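PDB 4FB5: probable oxidoreductase protein from Rhizobium etli, which is probably an oxidoreductase of the GFO/IDH/MocA family, likely working with a dinucleotide cofactor bound by its Rossmann-type domain. Local coordinates for residues D85-I90 / H107-I112; S99-N104 / W122-M127; A148-N153 / V365-G370. All blocks are in the same frame, centred on the assembly; numbering follows the deposited sequence.

Contact 1: D85-I90 / H107-I112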
# COMPACT_ATOMS: atom_id res chain seq x y z
N ASP A 85 -21.93 -21.84 -38.96
CA ASP A 85 -23.33 -21.97 -38.62
C ASP A 85 -23.41 -22.46 -37.17
O ASP A 85 -22.98 -23.57 -36.84
CB ASP A 85 -24.02 -22.95 -39.59
CG ASP A 85 -25.48 -23.26 -39.21
OD1 ASP A 85 -25.98 -22.76 -38.15
OD2 ASP A 85 -26.14 -24.01 -39.97
N TRP A 86 -23.96 -21.62 -36.30
CA TRP A 86 -24.06 -21.98 -34.90
C TRP A 86 -25.27 -22.84 -34.60
O TRP A 86 -25.24 -23.64 -33.66
CB TRP A 86 -24.07 -20.75 -34.02
CG TRP A 86 -25.16 -19.79 -34.31
CD1 TRP A 86 -25.11 -18.74 -35.18
CD2 TRP A 86 -26.45 -19.76 -33.69
NE1 TRP A 86 -26.30 -18.05 -35.14
CE2 TRP A 86 -27.14 -18.65 -34.24
CE3 TRP A 86 -27.08 -20.54 -32.73
CZ2 TRP A 86 -28.44 -18.33 -33.86
CZ3 TRP A 86 -28.37 -20.22 -32.35
CH2 TRP A 86 -29.04 -19.12 -32.92
N ARG A 87 -26.34 -22.67 -35.39
CA ARG A 87 -27.50 -23.54 -35.26
C ARG A 87 -27.11 -24.99 -35.55
O ARG A 87 -27.81 -25.92 -35.14
CB ARG A 87 -28.66 -23.08 -36.15
CG ARG A 87 -29.28 -21.78 -35.71
CD ARG A 87 -29.93 -21.04 -36.86
NE ARG A 87 -29.73 -19.60 -36.73
CZ ARG A 87 -30.55 -18.67 -37.22
NH1 ARG A 87 -31.67 -19.01 -37.86
NH2 ARG A 87 -30.27 -17.38 -37.05
N ALA A 88 -25.98 -25.18 -36.24
CA ALA A 88 -25.43 -26.51 -36.54
C ALA A 88 -24.68 -27.10 -35.35
O ALA A 88 -24.86 -28.27 -35.01
CB ALA A 88 -24.52 -26.44 -37.76
N LEU A 89 -23.84 -26.28 -34.72
CA LEU A 89 -23.20 -26.63 -33.45
C LEU A 89 -24.25 -27.06 -32.42
O LEU A 89 -24.12 -28.11 -31.77
CB LEU A 89 -22.43 -25.43 -32.92
CG LEU A 89 -21.54 -25.64 -31.69
CD1 LEU A 89 -20.37 -24.68 -31.69
CD2 LEU A 89 -22.33 -25.55 -30.37
N ILE A 90 -25.28 -26.24 -32.29
CA ILE A 90 -26.39 -26.47 -31.38
C ILE A 90 -27.17 -27.70 -31.76
O ILE A 90 -27.75 -28.37 -30.89
CB ILE A 90 -27.32 -25.25 -31.35
CG1 ILE A 90 -26.94 -24.36 -30.16
CG2 ILE A 90 -28.80 -25.66 -31.29
CD1 ILE A 90 -27.50 -22.95 -30.20
N HIS A 107 -27.00 -13.40 -27.26
CA HIS A 107 -27.21 -14.34 -26.14
C HIS A 107 -28.59 -14.99 -26.14
O HIS A 107 -28.70 -16.21 -26.25
CB HIS A 107 -26.93 -13.70 -24.78
CG HIS A 107 -25.51 -13.29 -24.58
ND1 HIS A 107 -25.16 -12.17 -23.87
CD2 HIS A 107 -24.35 -13.84 -25.02
CE1 HIS A 107 -23.84 -12.05 -23.87
NE2 HIS A 107 -23.33 -13.05 -24.56
N ALA A 108 -29.64 -14.17 -26.03
CA ALA A 108 -31.01 -14.70 -26.00
C ALA A 108 -31.25 -15.79 -27.03
O ALA A 108 -31.60 -16.93 -26.67
CB ALA A 108 -32.02 -13.58 -26.18
N GLU A 109 -31.02 -15.44 -28.30
CA GLU A 109 -31.30 -16.30 -29.45
C GLU A 109 -30.62 -17.64 -29.31
O GLU A 109 -31.20 -18.71 -29.51
CB GLU A 109 -30.77 -15.59 -30.69
CG GLU A 109 -31.73 -15.51 -31.89
CD GLU A 109 -31.05 -14.85 -33.11
OE1 GLU A 109 -30.04 -14.13 -32.91
OE2 GLU A 109 -31.53 -15.06 -34.27
N MSE A 110 -29.36 -17.58 -28.92
CA MSE A 110 -28.54 -18.75 -28.95
C MSE A 110 -28.79 -19.62 -27.75
O MSE A 110 -29.01 -20.82 -27.88
CB MSE A 110 -27.09 -18.32 -29.04
CG MSE A 110 -26.83 -17.37 -30.21
SE MSE A 110 -24.91 -17.16 -30.52
CE MSE A 110 -24.90 -16.08 -32.16
N ALA A 111 -28.79 -19.01 -26.57
CA ALA A 111 -28.98 -19.77 -25.35
C ALA A 111 -30.30 -20.55 -25.39
O ALA A 111 -30.39 -21.69 -24.93
CB ALA A 111 -28.94 -18.83 -24.17
N ILE A 112 -31.33 -19.91 -25.94
CA ILE A 112 -32.63 -20.51 -26.12
C ILE A 112 -32.58 -21.64 -27.16
O ILE A 112 -32.98 -22.77 -26.88
CB ILE A 112 -33.67 -19.48 -26.51
CG1 ILE A 112 -33.96 -18.58 -25.31
CG2 ILE A 112 -34.94 -20.17 -26.96
CD1 ILE A 112 -34.85 -17.38 -25.60
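Met110, modelled as selenomethionine, lies along one face of the Trp86 indole, and this overlap is the tight part of the contact. Its CG sits 3.8 Å from the centroid of the six-membered ring, a CH-pi contact over the face. The chain then runs extended, which carries SE over the five-membered ring at 4.5 Å from the centroid, a Met-aromatic contact, and brings Met110 CE to 3.8 Å from Trp86 NE1. The indole can meet this chain because CG of Trp86 stands between its own backbone N and carbonyl carbon (chi1 58°), with CB directed at the other helix. Arg87 CG backs the opposite face of the ring, and Ile90 CD1 lies at its edge in the ring plane while also reaching 3.5 Å from Met110 O. The two helices belong to the Rossmann-type domain, helix 86-91 leading into strand 97-100 and helix 107-116 following that strand. Their short segments run 32° apart with axes 10.8 Å from each other, a separation bridged by the large indole and the long Met110 chain. Further along helix 107-116, Ala113 touches both Trp86 and Ile90, and Ala114 touches Ile90. The solvent side is much looser. Arg87 and Glu109, both exposed, form a long salt bridge of 3.8 Å between Arg87 NH2 and Glu109 OE2, in which the guanidinium and carboxylate planes are 67° apart. Glu109 OE2 stands off the plane of the guanidinium, away from the direction of its N-H bonds, and the pair attract as charges.

Contact 2: S99-N104 / W122-M127; sequences SVTTPN and WCEKPM
Strands 97-100 and 120-123 lie side by side in parallel register, Ser99 opposite Trp122 and Val100 opposite Cys123, joined by the hydrogen bonds Val100 N to Trp122 O (2.8 Å) and Glu124 N to Val100 O (3.1 Å). Ser99 and Trp122 project from the same face of the sheet, where Ser99 OG approaches Trp122 CE3 at 3.6 Å. That hydroxyl is itself fixed by His40 and Trp44, and the indole NE1 by Glu349. On the other face Val100 CB meets Cys123 SG at 4.2 Å, with His107 packed against both residues. Next along the chain, Glu124 lays CG 4.0 Å from Thr101 CA; its chain bends at chi2 (-47°), and OE1 bonds to His40 and forms a salt bridge with Lys346. Farther along, the Asn104 and Pro126 side chains cross at about a right angle. Pro126 CD lies over the face of the Asn104 amide, 3.4 Å from both Asn104 CG and Asn104 ND2, and the peptide bond before Pro126 is cis. Lys125 turns its NZ to Asp209 in a salt bridge. The pairing is that of a beta-alpha-beta unit, with helix 107-116 as the crossover, and Glu124-Lys125-Pro126 matches the EKP signature of GFO/IDH/MocA oxidoreductases, whose lysine lies at the active site in characterised relatives.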
# COMPACT_ATOMS: atom_id res chain seq x y z
N SER A 99 -21.23 -23.22 -24.73
CA SER A 99 -20.57 -22.04 -24.17
C SER A 99 -20.90 -20.89 -25.09
O SER A 99 -20.32 -20.78 -26.16
CB SER A 99 -19.04 -22.22 -24.18
OG SER A 99 -18.51 -22.70 -22.95
N VAL A 100 -21.81 -20.04 -24.68
CA VAL A 100 -22.10 -18.85 -25.48
C VAL A 100 -21.25 -17.71 -24.99
O VAL A 100 -21.30 -17.38 -23.83
CB VAL A 100 -23.56 -18.41 -25.39
CG1 VAL A 100 -23.80 -17.28 -26.32
CG2 VAL A 100 -24.47 -19.57 -25.75
N THR A 101 -20.46 -17.12 -25.88
CA THR A 101 -19.54 -16.05 -25.50
C THR A 101 -19.52 -15.03 -26.58
O THR A 101 -18.53 -14.35 -26.74
CB THR A 101 -18.07 -16.52 -25.38
OG1 THR A 101 -17.59 -16.91 -26.66
CG2 THR A 101 -17.93 -17.69 -24.45
N THR A 102 -20.59 -14.98 -27.35
CA THR A 102 -20.75 -14.03 -28.44
C THR A 102 -21.16 -12.69 -27.88
O THR A 102 -21.21 -12.52 -26.67
CB THR A 102 -21.84 -14.52 -29.42
OG1 THR A 102 -23.06 -14.78 -28.70
CG2 THR A 102 -21.39 -15.79 -30.14
N PRO A 103 -21.44 -11.72 -28.76
CA PRO A 103 -21.85 -10.42 -28.24
C PRO A 103 -23.24 -10.42 -27.58
O PRO A 103 -24.06 -11.28 -27.88
CB PRO A 103 -21.85 -9.54 -29.48
CG PRO A 103 -20.81 -10.16 -30.33
CD PRO A 103 -21.00 -11.62 -30.16
N ASN A 104 -23.46 -9.47 -26.69
CA ASN A 104 -24.72 -9.32 -25.96
C ASN A 104 -25.99 -9.65 -26.76
O ASN A 104 -26.76 -10.52 -26.36
CB ASN A 104 -24.80 -7.91 -25.31
CG ASN A 104 -23.71 -7.66 -24.26
OD1 ASN A 104 -22.75 -8.44 -24.14
ND2 ASN A 104 -23.85 -6.59 -23.50
N TRP A 122 -23.60 -22.18 -20.70
CA TRP A 122 -22.66 -21.32 -19.99
C TRP A 122 -22.54 -20.08 -20.82
O TRP A 122 -21.92 -20.06 -21.87
CB TRP A 122 -21.29 -21.99 -19.89
CG TRP A 122 -20.33 -21.32 -19.01
CD1 TRP A 122 -20.57 -20.28 -18.18
CD2 TRP A 122 -18.95 -21.67 -18.83
NE1 TRP A 122 -19.43 -19.93 -17.51
CE2 TRP A 122 -18.42 -20.77 -17.89
CE3 TRP A 122 -18.11 -22.62 -19.40
CZ2 TRP A 122 -17.09 -20.82 -17.49
CZ3 TRP A 122 -16.76 -22.66 -19.00
CH2 TRP A 122 -16.28 -21.76 -18.06
N CYS A 123 -23.18 -19.05 -20.33
CA CYS A 123 -23.40 -17.85 -21.10
C CYS A 123 -22.71 -16.69 -20.42
O CYS A 123 -22.75 -16.57 -19.20
CB CYS A 123 -24.89 -17.59 -21.19
SG CYS A 123 -25.37 -16.23 -22.28
N GLU A 124 -22.07 -15.85 -21.22
CA GLU A 124 -21.47 -14.64 -20.71
C GLU A 124 -22.56 -13.69 -20.32
O GLU A 124 -23.66 -13.74 -20.86
CB GLU A 124 -20.53 -13.99 -21.74
CG GLU A 124 -19.16 -14.62 -21.74
CD GLU A 124 -18.61 -14.79 -20.32
OE1 GLU A 124 -18.15 -15.90 -19.98
OE2 GLU A 124 -18.64 -13.79 -19.54
N LYS A 125 -22.25 -12.85 -19.34
CA LYS A 125 -23.15 -11.81 -18.93
C LYS A 125 -23.24 -10.83 -20.12
O LYS A 125 -22.32 -10.78 -20.92
CB LYS A 125 -22.61 -11.19 -17.65
CG LYS A 125 -22.12 -9.76 -17.75
CD LYS A 125 -20.69 -9.57 -18.23
CE LYS A 125 -20.39 -8.09 -18.20
NZ LYS A 125 -19.75 -7.64 -19.44
N PRO A 126 -24.37 -10.13 -20.28
CA PRO A 126 -25.58 -10.25 -19.51
C PRO A 126 -26.47 -11.29 -20.19
O PRO A 126 -26.00 -12.06 -21.05
CB PRO A 126 -26.20 -8.84 -19.65
CG PRO A 126 -25.18 -7.99 -20.40
CD PRO A 126 -24.55 -9.05 -21.25
N MSE A 127 -27.74 -11.35 -19.78
CA MSE A 127 -28.66 -12.25 -20.42
C MSE A 127 -29.18 -11.60 -21.67
O MSE A 127 -28.99 -12.15 -22.75
CB MSE A 127 -29.80 -12.62 -19.50
CG MSE A 127 -29.32 -13.50 -18.41
SE MSE A 127 -30.64 -13.74 -17.05
CE MSE A 127 -31.38 -15.36 -17.81

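Contact 3: A148-N153 / V365-G370; sequences AALGYN and VTFKDG
The carbonyl oxygen of Val365 accepts a hydrogen bond from Leu150 N at 3.0 Å and, beside it, a CA-H...O contact from Ala149 CA at 3.3 Å. A second carbonyl, Ala148 O, works in the reverse sense: it receives a weak hydrogen bond from Phe367 N at 3.4 Å, supplemented by the CA-H of Thr366. Together these form a single backbone bridge between Ala149 and Thr366 on one side of strand 148-150; on the other, Ala149 pairs with strand 120-123. The chain turns into a helix straight afterwards. Thr366 is its N-cap, with OG1 set between the backbone N and the carbonyl carbon (chi1 64°), from where it accepts Asp369 N at 3.0 Å in a nearly straight bond and Lys368 N in a weak, more bent one. The side chains fill in around this frame. Ala148 CB stands over the centre of the Phe367 ring, 3.5 Å from its centroid, a CH-pi contact, while Ala149 O approaches the rim of that ring, close to its plane. The Leu150 and Phe367 side chains cross at about a right angle, Leu150 CG 3.8 Å from Phe367 CE2, and Leu150 CD1 rests on Gly370 CA in the first turn of the helix. Tyr152 follows the inverse gamma turn centred on Gly151 and brings CD2 to 3.8 Å from Val365 CG1. Met127 touches both Leu150 and Phe367, and helix 131-143 supplies Met137 and Leu138 to Phe367. Helix 367-385 is thus docked on the edge of the Rossmann-type sheet by main-chain bonds and apolar packing; with no charged side chain bridging the two segments, the join should depend little on ionisation.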
# COMPACT_ATOMS: atom_id res chain seq x y z
N ALA A 148 -28.36 -23.83 -16.65
CA ALA A 148 -27.99 -22.59 -17.35
C ALA A 148 -27.27 -21.59 -16.43
O ALA A 148 -27.89 -21.02 -15.51
CB ALA A 148 -29.22 -21.94 -17.98
N ALA A 149 -25.99 -21.36 -16.70
CA ALA A 149 -25.14 -20.50 -15.84
C ALA A 149 -24.65 -19.25 -16.55
O ALA A 149 -24.53 -19.19 -17.76
CB ALA A 149 -23.97 -21.30 -15.31
N LEU A 150 -24.37 -18.23 -15.76
CA LEU A 150 -23.80 -17.02 -16.29
C LEU A 150 -22.38 -16.84 -15.80
O LEU A 150 -22.01 -17.38 -14.76
CB LEU A 150 -24.64 -15.85 -15.86
CG LEU A 150 -25.96 -15.92 -16.58
CD1 LEU A 150 -26.99 -15.19 -15.80
CD2 LEU A 150 -25.77 -15.33 -17.94
N GLY A 151 -21.58 -16.09 -16.56
CA GLY A 151 -20.18 -15.88 -16.26
C GLY A 151 -20.00 -14.67 -15.37
O GLY A 151 -19.50 -13.60 -15.79
N TYR A 152 -20.42 -14.82 -14.13
CA TYR A 152 -20.12 -13.84 -13.14
C TYR A 152 -18.92 -14.38 -12.37
O TYR A 152 -19.07 -14.87 -11.25
CB TYR A 152 -21.33 -13.61 -12.21
CG TYR A 152 -22.41 -12.78 -12.83
CD1 TYR A 152 -22.21 -11.43 -13.09
CD2 TYR A 152 -23.66 -13.34 -13.18
CE1 TYR A 152 -23.22 -10.66 -13.68
CE2 TYR A 152 -24.65 -12.58 -13.79
CZ TYR A 152 -24.42 -11.23 -14.03
OH TYR A 152 -25.38 -10.42 -14.60
N ASN A 153 -17.73 -14.29 -12.96
CA ASN A 153 -16.56 -15.01 -12.39
C ASN A 153 -15.94 -14.44 -11.12
O ASN A 153 -15.38 -15.17 -10.34
CB ASN A 153 -15.48 -15.16 -13.44
CG ASN A 153 -15.34 -13.93 -14.26
OD1 ASN A 153 -15.75 -13.91 -15.42
ND2 ASN A 153 -14.84 -12.85 -13.65
N VAL A 365 -24.23 -18.90 -10.75
CA VAL A 365 -25.33 -17.97 -10.88
C VAL A 365 -26.20 -18.46 -12.01
O VAL A 365 -25.71 -18.73 -13.12
CB VAL A 365 -24.85 -16.55 -11.14
CG1 VAL A 365 -26.03 -15.60 -11.25
CG2 VAL A 365 -23.91 -16.11 -10.05
N THR A 366 -27.48 -18.63 -11.70
CA THR A 366 -28.43 -19.23 -12.61
C THR A 366 -29.19 -18.12 -13.23
O THR A 366 -29.32 -17.02 -12.66
CB THR A 366 -29.56 -19.99 -11.89
OG1 THR A 366 -30.33 -19.06 -11.11
CG2 THR A 366 -29.04 -21.12 -11.04
N PHE A 367 -29.79 -18.46 -14.35
CA PHE A 367 -30.69 -17.58 -15.02
C PHE A 367 -31.74 -17.03 -14.11
O PHE A 367 -32.24 -15.94 -14.33
CB PHE A 367 -31.31 -18.31 -16.20
CG PHE A 367 -30.41 -18.38 -17.41
CD1 PHE A 367 -30.95 -18.38 -18.69
CD2 PHE A 367 -29.01 -18.43 -17.26
CE1 PHE A 367 -30.12 -18.46 -19.80
CE2 PHE A 367 -28.18 -18.51 -18.35
CZ PHE A 367 -28.73 -18.52 -19.64
N LYS A 368 -32.08 -17.79 -13.08
CA LYS A 368 -33.10 -17.32 -12.18
C LYS A 368 -32.56 -16.15 -11.38
O LYS A 368 -33.20 -15.12 -11.27
CB LYS A 368 -33.58 -18.44 -11.25
CG LYS A 368 -34.80 -18.02 -10.38
CD LYS A 368 -35.11 -19.05 -9.29
CE LYS A 368 -36.34 -18.61 -8.51
NZ LYS A 368 -36.51 -19.44 -7.26
N ASP A 369 -31.35 -16.30 -10.85
CA ASP A 369 -30.72 -15.24 -10.08
C ASP A 369 -30.16 -14.10 -10.94
O ASP A 369 -30.20 -12.92 -10.53
CB ASP A 369 -29.68 -15.84 -9.18
CG ASP A 369 -30.29 -16.53 -7.96
OD1 ASP A 369 -31.18 -15.91 -7.32
OD2 ASP A 369 -29.87 -17.68 -7.65
N GLY A 370 -29.69 -14.44 -12.15
CA GLY A 370 -29.23 -13.42 -13.08
C GLY A 370 -30.35 -12.50 -13.52
O GLY A 370 -30.17 -11.26 -13.64

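How the contacts relate
From the N terminus, contact 1 opens first, on helix 86-91, and closes a short loop at helix 107-116 after the chain has passed through strand 97-100. Contact 2 opens on that strand, before contact 1 has closed, and closes at strand 120-123, so the two cross. His107, in the later segment of contact 1, touches both segments of contact 2. Contact 3 comes afterwards, in series: it starts on strand 148-150, the neighbour of 120-123, and closes only after 211 intervening residues, which include all but the last strand of the large mixed sheet. Contacts 1 and 2 therefore consolidate the Rossmann-type domain internally, whereas contact 3 brings the late helix 367-385 back to it.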